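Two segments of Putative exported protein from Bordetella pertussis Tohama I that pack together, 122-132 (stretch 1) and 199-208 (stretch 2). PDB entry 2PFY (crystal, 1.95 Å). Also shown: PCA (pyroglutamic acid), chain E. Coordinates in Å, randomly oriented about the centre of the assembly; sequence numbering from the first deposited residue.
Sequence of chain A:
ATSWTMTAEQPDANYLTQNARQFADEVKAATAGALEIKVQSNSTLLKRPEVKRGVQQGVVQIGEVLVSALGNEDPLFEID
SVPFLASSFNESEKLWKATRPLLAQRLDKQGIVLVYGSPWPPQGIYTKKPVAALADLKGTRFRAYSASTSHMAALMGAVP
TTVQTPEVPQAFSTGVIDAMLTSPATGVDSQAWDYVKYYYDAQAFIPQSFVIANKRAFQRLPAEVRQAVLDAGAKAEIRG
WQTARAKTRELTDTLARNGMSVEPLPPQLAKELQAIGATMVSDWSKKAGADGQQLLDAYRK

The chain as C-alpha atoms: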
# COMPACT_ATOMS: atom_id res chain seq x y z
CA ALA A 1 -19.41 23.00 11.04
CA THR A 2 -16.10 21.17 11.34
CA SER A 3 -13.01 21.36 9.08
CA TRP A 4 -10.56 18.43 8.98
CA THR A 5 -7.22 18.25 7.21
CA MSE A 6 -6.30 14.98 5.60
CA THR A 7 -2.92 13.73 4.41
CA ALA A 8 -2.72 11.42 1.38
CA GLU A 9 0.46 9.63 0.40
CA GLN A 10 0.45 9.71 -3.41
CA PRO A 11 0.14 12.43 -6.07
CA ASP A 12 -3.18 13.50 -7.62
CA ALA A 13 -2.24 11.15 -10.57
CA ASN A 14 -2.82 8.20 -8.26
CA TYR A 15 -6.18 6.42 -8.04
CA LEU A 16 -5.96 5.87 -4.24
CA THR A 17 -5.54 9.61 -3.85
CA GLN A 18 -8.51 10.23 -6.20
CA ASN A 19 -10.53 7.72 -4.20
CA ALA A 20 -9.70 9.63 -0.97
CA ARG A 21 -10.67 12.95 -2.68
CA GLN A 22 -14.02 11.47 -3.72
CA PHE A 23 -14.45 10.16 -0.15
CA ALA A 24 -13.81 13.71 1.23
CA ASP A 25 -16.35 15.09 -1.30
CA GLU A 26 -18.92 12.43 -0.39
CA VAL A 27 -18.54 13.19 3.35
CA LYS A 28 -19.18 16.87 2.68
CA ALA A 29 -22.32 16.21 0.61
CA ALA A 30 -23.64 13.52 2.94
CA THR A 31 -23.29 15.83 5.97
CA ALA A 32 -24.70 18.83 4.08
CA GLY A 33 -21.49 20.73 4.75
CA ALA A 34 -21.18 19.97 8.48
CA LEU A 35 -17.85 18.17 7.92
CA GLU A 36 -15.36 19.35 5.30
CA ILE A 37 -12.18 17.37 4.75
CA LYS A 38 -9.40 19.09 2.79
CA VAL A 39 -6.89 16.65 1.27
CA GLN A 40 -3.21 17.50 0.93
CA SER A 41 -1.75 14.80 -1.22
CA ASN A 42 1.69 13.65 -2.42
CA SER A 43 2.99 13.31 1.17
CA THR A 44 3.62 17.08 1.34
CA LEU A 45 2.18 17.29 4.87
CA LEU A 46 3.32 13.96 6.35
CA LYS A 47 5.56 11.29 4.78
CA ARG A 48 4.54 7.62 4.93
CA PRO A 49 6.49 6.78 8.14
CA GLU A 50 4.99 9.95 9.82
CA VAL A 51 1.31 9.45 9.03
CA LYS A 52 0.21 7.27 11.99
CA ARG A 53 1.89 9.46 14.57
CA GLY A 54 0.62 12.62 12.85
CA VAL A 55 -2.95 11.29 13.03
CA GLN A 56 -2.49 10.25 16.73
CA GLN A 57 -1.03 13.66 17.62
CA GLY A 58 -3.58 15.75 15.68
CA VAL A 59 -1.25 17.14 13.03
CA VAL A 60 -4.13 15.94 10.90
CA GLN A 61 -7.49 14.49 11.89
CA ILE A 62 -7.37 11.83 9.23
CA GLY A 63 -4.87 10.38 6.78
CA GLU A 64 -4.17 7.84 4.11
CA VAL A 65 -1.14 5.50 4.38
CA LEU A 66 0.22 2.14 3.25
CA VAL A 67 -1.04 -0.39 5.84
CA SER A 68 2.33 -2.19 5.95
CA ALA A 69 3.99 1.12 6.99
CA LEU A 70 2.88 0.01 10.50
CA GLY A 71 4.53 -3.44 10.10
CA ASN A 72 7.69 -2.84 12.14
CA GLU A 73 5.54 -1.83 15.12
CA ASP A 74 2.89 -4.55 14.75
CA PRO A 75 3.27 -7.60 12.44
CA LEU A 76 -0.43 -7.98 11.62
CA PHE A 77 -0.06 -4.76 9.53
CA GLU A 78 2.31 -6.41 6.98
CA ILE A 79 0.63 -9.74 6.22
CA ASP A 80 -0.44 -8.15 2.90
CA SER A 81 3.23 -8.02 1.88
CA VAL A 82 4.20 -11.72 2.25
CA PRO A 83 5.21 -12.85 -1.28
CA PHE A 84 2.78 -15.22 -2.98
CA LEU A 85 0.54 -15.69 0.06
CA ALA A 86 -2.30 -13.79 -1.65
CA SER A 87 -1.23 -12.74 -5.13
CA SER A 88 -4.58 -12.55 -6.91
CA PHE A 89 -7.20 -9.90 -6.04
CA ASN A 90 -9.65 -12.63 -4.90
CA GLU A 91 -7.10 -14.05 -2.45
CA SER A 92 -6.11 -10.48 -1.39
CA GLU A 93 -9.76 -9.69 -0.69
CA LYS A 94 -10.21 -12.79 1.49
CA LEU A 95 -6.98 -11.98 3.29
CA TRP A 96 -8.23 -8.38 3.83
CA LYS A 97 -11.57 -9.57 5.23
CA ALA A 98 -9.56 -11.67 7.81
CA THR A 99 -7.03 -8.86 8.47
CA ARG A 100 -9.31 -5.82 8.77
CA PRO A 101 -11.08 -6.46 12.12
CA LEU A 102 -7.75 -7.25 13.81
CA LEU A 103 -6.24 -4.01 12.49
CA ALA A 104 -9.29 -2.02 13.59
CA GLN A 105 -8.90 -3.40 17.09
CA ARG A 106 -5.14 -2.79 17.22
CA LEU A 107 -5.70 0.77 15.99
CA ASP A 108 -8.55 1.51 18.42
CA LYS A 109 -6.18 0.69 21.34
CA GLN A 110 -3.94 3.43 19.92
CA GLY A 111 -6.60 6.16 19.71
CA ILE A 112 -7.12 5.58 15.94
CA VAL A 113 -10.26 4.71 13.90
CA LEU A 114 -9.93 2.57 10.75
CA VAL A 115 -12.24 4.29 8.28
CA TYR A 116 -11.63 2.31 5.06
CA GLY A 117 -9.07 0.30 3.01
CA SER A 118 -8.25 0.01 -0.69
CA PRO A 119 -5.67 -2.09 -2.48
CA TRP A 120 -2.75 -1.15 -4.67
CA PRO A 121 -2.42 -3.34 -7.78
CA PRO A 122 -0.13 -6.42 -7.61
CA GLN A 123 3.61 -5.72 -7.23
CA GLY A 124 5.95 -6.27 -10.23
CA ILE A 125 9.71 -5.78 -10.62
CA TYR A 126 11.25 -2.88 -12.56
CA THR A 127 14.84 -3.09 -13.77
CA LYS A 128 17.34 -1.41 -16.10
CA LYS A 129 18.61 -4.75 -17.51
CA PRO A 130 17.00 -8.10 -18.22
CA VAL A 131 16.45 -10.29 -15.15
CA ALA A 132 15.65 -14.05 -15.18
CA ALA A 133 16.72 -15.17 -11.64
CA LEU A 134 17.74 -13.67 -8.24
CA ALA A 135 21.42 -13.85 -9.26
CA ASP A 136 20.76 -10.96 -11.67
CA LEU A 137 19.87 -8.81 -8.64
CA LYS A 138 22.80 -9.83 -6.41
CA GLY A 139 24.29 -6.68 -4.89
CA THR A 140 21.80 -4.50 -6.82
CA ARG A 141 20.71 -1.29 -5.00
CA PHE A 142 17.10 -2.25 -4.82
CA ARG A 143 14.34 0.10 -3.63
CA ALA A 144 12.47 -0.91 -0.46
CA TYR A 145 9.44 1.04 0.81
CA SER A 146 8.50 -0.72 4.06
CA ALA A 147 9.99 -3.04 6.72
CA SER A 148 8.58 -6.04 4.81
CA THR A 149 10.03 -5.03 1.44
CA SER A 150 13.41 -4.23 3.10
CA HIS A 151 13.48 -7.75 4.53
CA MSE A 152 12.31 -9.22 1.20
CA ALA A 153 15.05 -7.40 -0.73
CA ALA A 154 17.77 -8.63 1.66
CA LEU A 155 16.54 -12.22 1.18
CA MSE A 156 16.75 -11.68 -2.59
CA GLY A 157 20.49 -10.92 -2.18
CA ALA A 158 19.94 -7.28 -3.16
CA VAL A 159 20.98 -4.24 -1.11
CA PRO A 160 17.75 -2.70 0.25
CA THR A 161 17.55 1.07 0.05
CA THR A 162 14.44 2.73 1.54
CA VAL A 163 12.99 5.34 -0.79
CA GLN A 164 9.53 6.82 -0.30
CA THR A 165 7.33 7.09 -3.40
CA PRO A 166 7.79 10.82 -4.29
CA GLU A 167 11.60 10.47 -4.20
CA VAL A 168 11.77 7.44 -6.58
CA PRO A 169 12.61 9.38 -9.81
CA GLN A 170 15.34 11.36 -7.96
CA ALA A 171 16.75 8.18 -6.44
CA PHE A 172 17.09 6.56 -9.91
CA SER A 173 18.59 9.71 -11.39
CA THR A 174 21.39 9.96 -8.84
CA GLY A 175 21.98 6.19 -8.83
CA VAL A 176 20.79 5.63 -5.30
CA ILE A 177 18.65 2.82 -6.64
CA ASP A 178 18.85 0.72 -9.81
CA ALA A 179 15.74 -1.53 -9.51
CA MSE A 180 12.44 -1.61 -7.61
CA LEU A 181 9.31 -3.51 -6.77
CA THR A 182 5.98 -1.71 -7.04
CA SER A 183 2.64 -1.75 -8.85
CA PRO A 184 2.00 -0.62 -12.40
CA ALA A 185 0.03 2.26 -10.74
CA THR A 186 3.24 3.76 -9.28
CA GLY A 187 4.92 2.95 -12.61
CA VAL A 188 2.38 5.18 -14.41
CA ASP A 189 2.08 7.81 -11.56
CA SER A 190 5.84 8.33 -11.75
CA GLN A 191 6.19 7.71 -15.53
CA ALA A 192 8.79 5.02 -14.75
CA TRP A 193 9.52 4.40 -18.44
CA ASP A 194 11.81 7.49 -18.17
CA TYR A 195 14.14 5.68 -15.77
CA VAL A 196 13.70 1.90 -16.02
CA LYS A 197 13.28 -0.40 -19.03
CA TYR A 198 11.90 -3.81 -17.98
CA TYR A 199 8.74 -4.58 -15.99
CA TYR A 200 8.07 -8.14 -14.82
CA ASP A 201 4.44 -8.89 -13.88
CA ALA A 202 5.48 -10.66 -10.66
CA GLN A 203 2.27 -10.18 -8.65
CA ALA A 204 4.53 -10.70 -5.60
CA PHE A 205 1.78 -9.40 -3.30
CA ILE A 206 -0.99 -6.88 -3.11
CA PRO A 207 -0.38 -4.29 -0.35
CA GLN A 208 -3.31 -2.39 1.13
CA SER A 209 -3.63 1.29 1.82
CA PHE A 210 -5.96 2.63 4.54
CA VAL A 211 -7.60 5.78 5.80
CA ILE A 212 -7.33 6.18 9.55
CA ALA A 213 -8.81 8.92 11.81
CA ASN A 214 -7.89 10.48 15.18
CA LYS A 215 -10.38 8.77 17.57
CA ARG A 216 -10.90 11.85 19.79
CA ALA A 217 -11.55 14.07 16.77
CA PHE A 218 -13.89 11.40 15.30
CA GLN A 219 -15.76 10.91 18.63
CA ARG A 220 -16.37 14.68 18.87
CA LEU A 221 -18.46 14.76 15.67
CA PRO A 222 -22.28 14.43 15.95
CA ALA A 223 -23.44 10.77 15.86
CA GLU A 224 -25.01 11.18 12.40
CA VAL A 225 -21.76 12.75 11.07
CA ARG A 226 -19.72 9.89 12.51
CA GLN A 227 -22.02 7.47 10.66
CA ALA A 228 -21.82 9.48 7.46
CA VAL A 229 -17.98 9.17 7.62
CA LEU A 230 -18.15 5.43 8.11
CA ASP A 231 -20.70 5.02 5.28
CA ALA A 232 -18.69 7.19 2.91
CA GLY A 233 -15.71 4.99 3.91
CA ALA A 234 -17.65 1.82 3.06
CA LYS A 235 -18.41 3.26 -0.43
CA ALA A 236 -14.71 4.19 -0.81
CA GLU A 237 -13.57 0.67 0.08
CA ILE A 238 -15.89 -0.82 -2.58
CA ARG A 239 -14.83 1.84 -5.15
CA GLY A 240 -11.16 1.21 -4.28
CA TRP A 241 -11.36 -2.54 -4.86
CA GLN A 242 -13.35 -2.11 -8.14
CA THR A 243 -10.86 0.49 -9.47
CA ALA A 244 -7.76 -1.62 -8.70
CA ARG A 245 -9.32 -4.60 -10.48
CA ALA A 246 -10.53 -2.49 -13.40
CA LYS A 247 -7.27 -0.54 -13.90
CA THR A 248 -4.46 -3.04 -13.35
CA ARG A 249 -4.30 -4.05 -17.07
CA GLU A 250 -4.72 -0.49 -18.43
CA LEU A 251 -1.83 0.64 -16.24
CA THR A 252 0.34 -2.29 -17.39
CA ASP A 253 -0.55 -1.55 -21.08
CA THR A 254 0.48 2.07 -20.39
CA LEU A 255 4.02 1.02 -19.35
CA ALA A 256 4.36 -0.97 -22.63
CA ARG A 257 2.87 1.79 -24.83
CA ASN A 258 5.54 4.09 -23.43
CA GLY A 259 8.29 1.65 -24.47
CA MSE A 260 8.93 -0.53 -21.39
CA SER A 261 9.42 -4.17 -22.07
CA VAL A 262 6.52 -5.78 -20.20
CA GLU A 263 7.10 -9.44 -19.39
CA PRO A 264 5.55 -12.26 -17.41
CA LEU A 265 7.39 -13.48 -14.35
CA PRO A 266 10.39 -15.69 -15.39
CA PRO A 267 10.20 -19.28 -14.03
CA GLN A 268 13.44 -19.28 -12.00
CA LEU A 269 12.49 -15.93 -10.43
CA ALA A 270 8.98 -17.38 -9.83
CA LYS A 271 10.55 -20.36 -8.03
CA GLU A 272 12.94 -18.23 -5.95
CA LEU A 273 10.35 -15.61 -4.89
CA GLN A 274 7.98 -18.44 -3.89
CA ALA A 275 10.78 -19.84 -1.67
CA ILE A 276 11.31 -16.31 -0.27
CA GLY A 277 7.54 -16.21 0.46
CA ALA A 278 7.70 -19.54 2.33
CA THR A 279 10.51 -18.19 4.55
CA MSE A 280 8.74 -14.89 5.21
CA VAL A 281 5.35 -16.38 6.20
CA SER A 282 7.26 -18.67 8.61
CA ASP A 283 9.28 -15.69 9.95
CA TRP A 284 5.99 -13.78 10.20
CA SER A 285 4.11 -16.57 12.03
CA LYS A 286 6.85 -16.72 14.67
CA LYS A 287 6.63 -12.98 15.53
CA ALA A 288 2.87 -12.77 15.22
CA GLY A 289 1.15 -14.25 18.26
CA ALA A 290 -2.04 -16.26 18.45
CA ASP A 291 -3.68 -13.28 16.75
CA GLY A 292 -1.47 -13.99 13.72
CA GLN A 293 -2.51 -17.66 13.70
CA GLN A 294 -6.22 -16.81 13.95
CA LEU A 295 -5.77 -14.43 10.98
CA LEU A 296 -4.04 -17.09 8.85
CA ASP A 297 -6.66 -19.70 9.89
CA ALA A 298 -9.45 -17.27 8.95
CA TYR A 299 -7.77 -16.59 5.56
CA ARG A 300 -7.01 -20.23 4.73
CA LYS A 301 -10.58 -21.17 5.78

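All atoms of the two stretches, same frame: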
# COMPACT_ATOMS: atom_id res chain seq x y z
N PRO A 122 -1.20 -5.48 -7.94
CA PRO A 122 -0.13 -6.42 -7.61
C PRO A 122 1.27 -5.87 -7.90
O PRO A 122 1.43 -5.04 -8.81
CB PRO A 122 -0.43 -7.61 -8.53
CG PRO A 122 -1.93 -7.52 -8.77
CD PRO A 122 -2.16 -6.03 -8.90
N GLN A 123 2.27 -6.32 -7.13
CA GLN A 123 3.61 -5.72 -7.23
C GLN A 123 4.46 -6.46 -8.26
O GLN A 123 4.65 -7.67 -8.15
CB GLN A 123 4.32 -5.76 -5.87
CG GLN A 123 3.50 -5.14 -4.71
CD GLN A 123 3.34 -3.63 -4.86
OE1 GLN A 123 2.30 -3.12 -5.29
NE2 GLN A 123 4.38 -2.92 -4.56
N GLY A 124 4.97 -5.72 -9.24
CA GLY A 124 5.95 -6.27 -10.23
C GLY A 124 7.35 -5.76 -9.92
O GLY A 124 7.58 -5.04 -8.92
N ILE A 125 8.30 -6.15 -10.77
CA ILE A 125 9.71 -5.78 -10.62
C ILE A 125 10.12 -4.92 -11.79
O ILE A 125 9.81 -5.25 -12.92
CB ILE A 125 10.61 -7.06 -10.54
CG1 ILE A 125 10.26 -7.81 -9.25
CG2 ILE A 125 12.14 -6.68 -10.56
CD1 ILE A 125 10.73 -9.28 -9.15
N TYR A 126 10.78 -3.78 -11.51
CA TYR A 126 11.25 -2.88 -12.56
C TYR A 126 12.77 -2.88 -12.54
O TYR A 126 13.38 -2.73 -11.49
CB TYR A 126 10.81 -1.43 -12.32
CG TYR A 126 9.32 -1.15 -12.37
CD1 TYR A 126 8.76 -0.43 -13.43
CD2 TYR A 126 8.47 -1.56 -11.34
CE1 TYR A 126 7.40 -0.10 -13.47
CE2 TYR A 126 7.08 -1.27 -11.37
CZ TYR A 126 6.56 -0.53 -12.44
OH TYR A 126 5.21 -0.24 -12.47
N THR A 127 13.38 -2.98 -13.71
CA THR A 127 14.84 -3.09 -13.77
C THR A 127 15.37 -2.31 -14.97
O THR A 127 14.60 -1.92 -15.87
CB THR A 127 15.31 -4.58 -13.90
OG1 THR A 127 14.90 -5.11 -15.16
CG2 THR A 127 14.72 -5.44 -12.80
N LYS A 128 16.69 -2.10 -14.99
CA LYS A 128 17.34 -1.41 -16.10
C LYS A 128 17.96 -2.39 -17.09
O LYS A 128 18.33 -1.97 -18.18
CB LYS A 128 18.40 -0.43 -15.61
CG LYS A 128 17.84 0.66 -14.72
CD LYS A 128 18.92 1.25 -13.88
CE LYS A 128 19.34 2.57 -14.42
NZ LYS A 128 20.34 3.13 -13.47
N LYS A 129 18.03 -3.67 -16.69
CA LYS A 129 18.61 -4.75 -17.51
C LYS A 129 17.71 -5.96 -17.41
O LYS A 129 16.99 -6.08 -16.44
CB LYS A 129 20.01 -5.15 -17.00
CG LYS A 129 21.10 -4.14 -17.33
CD LYS A 129 22.45 -4.84 -17.66
CE LYS A 129 22.44 -5.43 -19.09
NZ LYS A 129 23.78 -5.88 -19.52
N PRO A 130 17.78 -6.89 -18.38
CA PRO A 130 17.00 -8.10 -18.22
C PRO A 130 17.32 -8.87 -16.93
O PRO A 130 18.48 -8.92 -16.50
CB PRO A 130 17.40 -8.94 -19.44
CG PRO A 130 17.82 -7.96 -20.48
CD PRO A 130 18.54 -6.88 -19.65
N VAL A 131 16.30 -9.47 -16.34
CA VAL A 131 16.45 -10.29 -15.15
C VAL A 131 15.67 -11.59 -15.36
O VAL A 131 14.52 -11.56 -15.80
CB VAL A 131 15.96 -9.55 -13.87
CG1 VAL A 131 15.91 -10.49 -12.67
CG2 VAL A 131 16.87 -8.35 -13.57
N ALA A 132 16.30 -12.74 -15.06
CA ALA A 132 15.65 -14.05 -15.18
C ALA A 132 15.74 -14.91 -13.89
O ALA A 132 15.10 -15.95 -13.81
CB ALA A 132 16.23 -14.83 -16.39
N TYR A 199 9.72 -4.34 -17.06
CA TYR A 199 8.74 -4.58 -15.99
C TYR A 199 8.37 -6.05 -16.04
O TYR A 199 8.04 -6.57 -17.12
CB TYR A 199 7.49 -3.68 -16.19
CG TYR A 199 6.37 -4.06 -15.27
CD1 TYR A 199 6.37 -3.64 -13.93
CD2 TYR A 199 5.29 -4.85 -15.72
CE1 TYR A 199 5.33 -3.99 -13.07
CE2 TYR A 199 4.26 -5.22 -14.85
CZ TYR A 199 4.30 -4.77 -13.53
OH TYR A 199 3.30 -5.13 -12.64
N TYR A 200 8.43 -6.74 -14.91
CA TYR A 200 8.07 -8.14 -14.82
C TYR A 200 6.82 -8.20 -13.96
O TYR A 200 6.83 -7.70 -12.82
CB TYR A 200 9.23 -9.00 -14.20
CG TYR A 200 10.49 -8.94 -15.06
CD1 TYR A 200 10.65 -9.81 -16.15
CD2 TYR A 200 11.45 -7.95 -14.85
CE1 TYR A 200 11.76 -9.71 -16.98
CE2 TYR A 200 12.54 -7.84 -15.66
CZ TYR A 200 12.70 -8.72 -16.72
OH TYR A 200 13.80 -8.60 -17.53
N ASP A 201 5.76 -8.81 -14.50
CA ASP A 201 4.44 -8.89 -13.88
C ASP A 201 4.50 -9.98 -12.79
O ASP A 201 3.94 -11.07 -12.94
CB ASP A 201 3.39 -9.20 -14.98
CG ASP A 201 1.92 -9.15 -14.47
OD1 ASP A 201 1.69 -8.90 -13.27
OD2 ASP A 201 0.99 -9.37 -15.29
N ALA A 202 5.22 -9.68 -11.71
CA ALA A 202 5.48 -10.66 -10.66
C ALA A 202 4.26 -11.03 -9.82
O ALA A 202 4.16 -12.15 -9.33
CB ALA A 202 6.60 -10.17 -9.74
N GLN A 203 3.32 -10.09 -9.67
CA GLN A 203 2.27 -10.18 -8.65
C GLN A 203 2.82 -10.72 -7.32
O GLN A 203 2.25 -11.67 -6.75
CB GLN A 203 1.10 -11.07 -9.14
CG GLN A 203 0.39 -10.55 -10.39
CD GLN A 203 -0.84 -11.37 -10.77
OE1 GLN A 203 -1.72 -11.68 -9.92
NE2 GLN A 203 -0.93 -11.72 -12.05
N ALA A 204 3.92 -10.16 -6.82
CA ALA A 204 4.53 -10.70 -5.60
C ALA A 204 3.55 -10.67 -4.40
O ALA A 204 3.44 -11.63 -3.62
CB ALA A 204 5.81 -9.98 -5.27
N PHE A 205 2.82 -9.56 -4.29
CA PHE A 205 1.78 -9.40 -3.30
C PHE A 205 0.90 -8.21 -3.65
O PHE A 205 1.13 -7.49 -4.64
CB PHE A 205 2.38 -9.26 -1.87
CG PHE A 205 3.36 -8.14 -1.72
CD1 PHE A 205 2.94 -6.85 -1.32
CD2 PHE A 205 4.70 -8.33 -2.05
CE1 PHE A 205 3.84 -5.79 -1.20
CE2 PHE A 205 5.63 -7.24 -1.95
CZ PHE A 205 5.20 -6.00 -1.51
N ILE A 206 -0.16 -8.04 -2.87
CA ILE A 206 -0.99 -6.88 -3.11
C ILE A 206 -1.20 -6.08 -1.80
O ILE A 206 -2.03 -6.45 -0.94
CB ILE A 206 -2.27 -7.14 -4.05
CG1 ILE A 206 -3.58 -6.82 -3.39
CG2 ILE A 206 -2.28 -8.44 -4.92
CD1 ILE A 206 -3.81 -5.43 -3.42
N PRO A 207 -0.40 -4.99 -1.63
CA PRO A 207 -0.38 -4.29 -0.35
C PRO A 207 -1.58 -3.36 -0.28
O PRO A 207 -2.04 -2.83 -1.31
CB PRO A 207 0.96 -3.55 -0.36
CG PRO A 207 1.19 -3.23 -1.90
CD PRO A 207 0.51 -4.37 -2.64
N GLN A 208 -2.15 -3.24 0.91
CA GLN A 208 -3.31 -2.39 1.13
C GLN A 208 -2.89 -1.00 1.56
O GLN A 208 -1.83 -0.81 2.14
CB GLN A 208 -4.20 -2.96 2.21
CG GLN A 208 -4.68 -4.38 1.96
CD GLN A 208 -5.49 -4.54 0.69
OE1 GLN A 208 -6.28 -3.69 0.33
NE2 GLN A 208 -5.31 -5.66 0.03
N PCA E . 3.12 1.74 -4.69
CA PCA E . 3.59 2.13 -3.34
CB PCA E . 3.39 0.97 -2.39
CG PCA E . 2.86 -0.16 -3.21
CD PCA E . 2.70 0.39 -4.59
OE PCA E . 2.20 -0.23 -5.52
C PCA E . 5.05 2.53 -3.38
O PCA E . 5.63 3.11 -2.46
OXT PCA E . 5.69 2.25 -4.38

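The two stretches run side by side in nearly opposite directions: the strand 124-127 and the strand that includes Tyr199 and Tyr200 make an angle of 165° between their N-to-C directions and approach to 4.6 Å, the spacing of neighbouring strands in a sheet. Together the stretches bury 776 Å². Most of the contact can be read from three residues, Tyr200, Gln123 and Tyr199, which have the largest areas covered by the opposing stretch.

Tyr200 (115 Å² covered) is held at both ends. Its backbone pairs with Ile125 in an antiparallel hydrogen-bonded bridge: Ile125 N donates to Tyr200 O at 3.0 Å and 158°, and Tyr200 N donates to Ile125 O at 2.8 Å and 160°. Both side chains therefore lie on the same face of the sheet, with Ile125 CB 4.4 Å from Tyr200 CB. With chi1 at -61° (m), the Tyr200 ring extends along stretch 1, placing Thr127 OG1 at its edge, 3.6 Å from Tyr200 CE2. Beyond the strand, Val131 N donates to Tyr200 OH at 2.9 Å and 164°, so the phenol oxygen serves a backbone amide that lies outside the strand ladder. Thr127 OG1 donates to Lys129 O at 2.6 Å, a bond within stretch 1 that ties this loop back to the strand.

Gln123 (113 Å²) extends the backbone pairing past the strand. Its amide N donates to Phe205 O at 3.0 Å, with a less linear angle of 141°, while Ala204 N donates to Gln123 O at 2.9 Å and 165°. Gln203 N is also close to Gln123 O, at 3.2 Å, but the angle is too poor for a hydrogen bond. The aliphatic part of the side chain packs over the Phe205 ring: Gln123 CG lies 3.7 Å from the centroid of the Phe205 ring and 17° off its normal, the geometry of a CH-pi contact. Next to it, Pro122 CG meets Ile206 CG2 at 4.0 Å, an apolar contact.

Tyr199 (93 Å²) shares the other face of the sheet with Tyr126, its partner in a non-hydrogen-bonded bridge with CA atoms 4.6 Å apart. The edge of Tyr199 points toward the face of Tyr126, with centroids 4.9 Å apart and planes at 61°; Tyr126 CZ and Tyr199 CD1 come within 3.5 Å. Gly124 leaves space for this ring: its CA is 3.7 Å from Tyr199 CE1, and an ideal CB there would lie 2.4 Å from Tyr199 CE1 and 2.5 Å from Tyr200 O, both clashes.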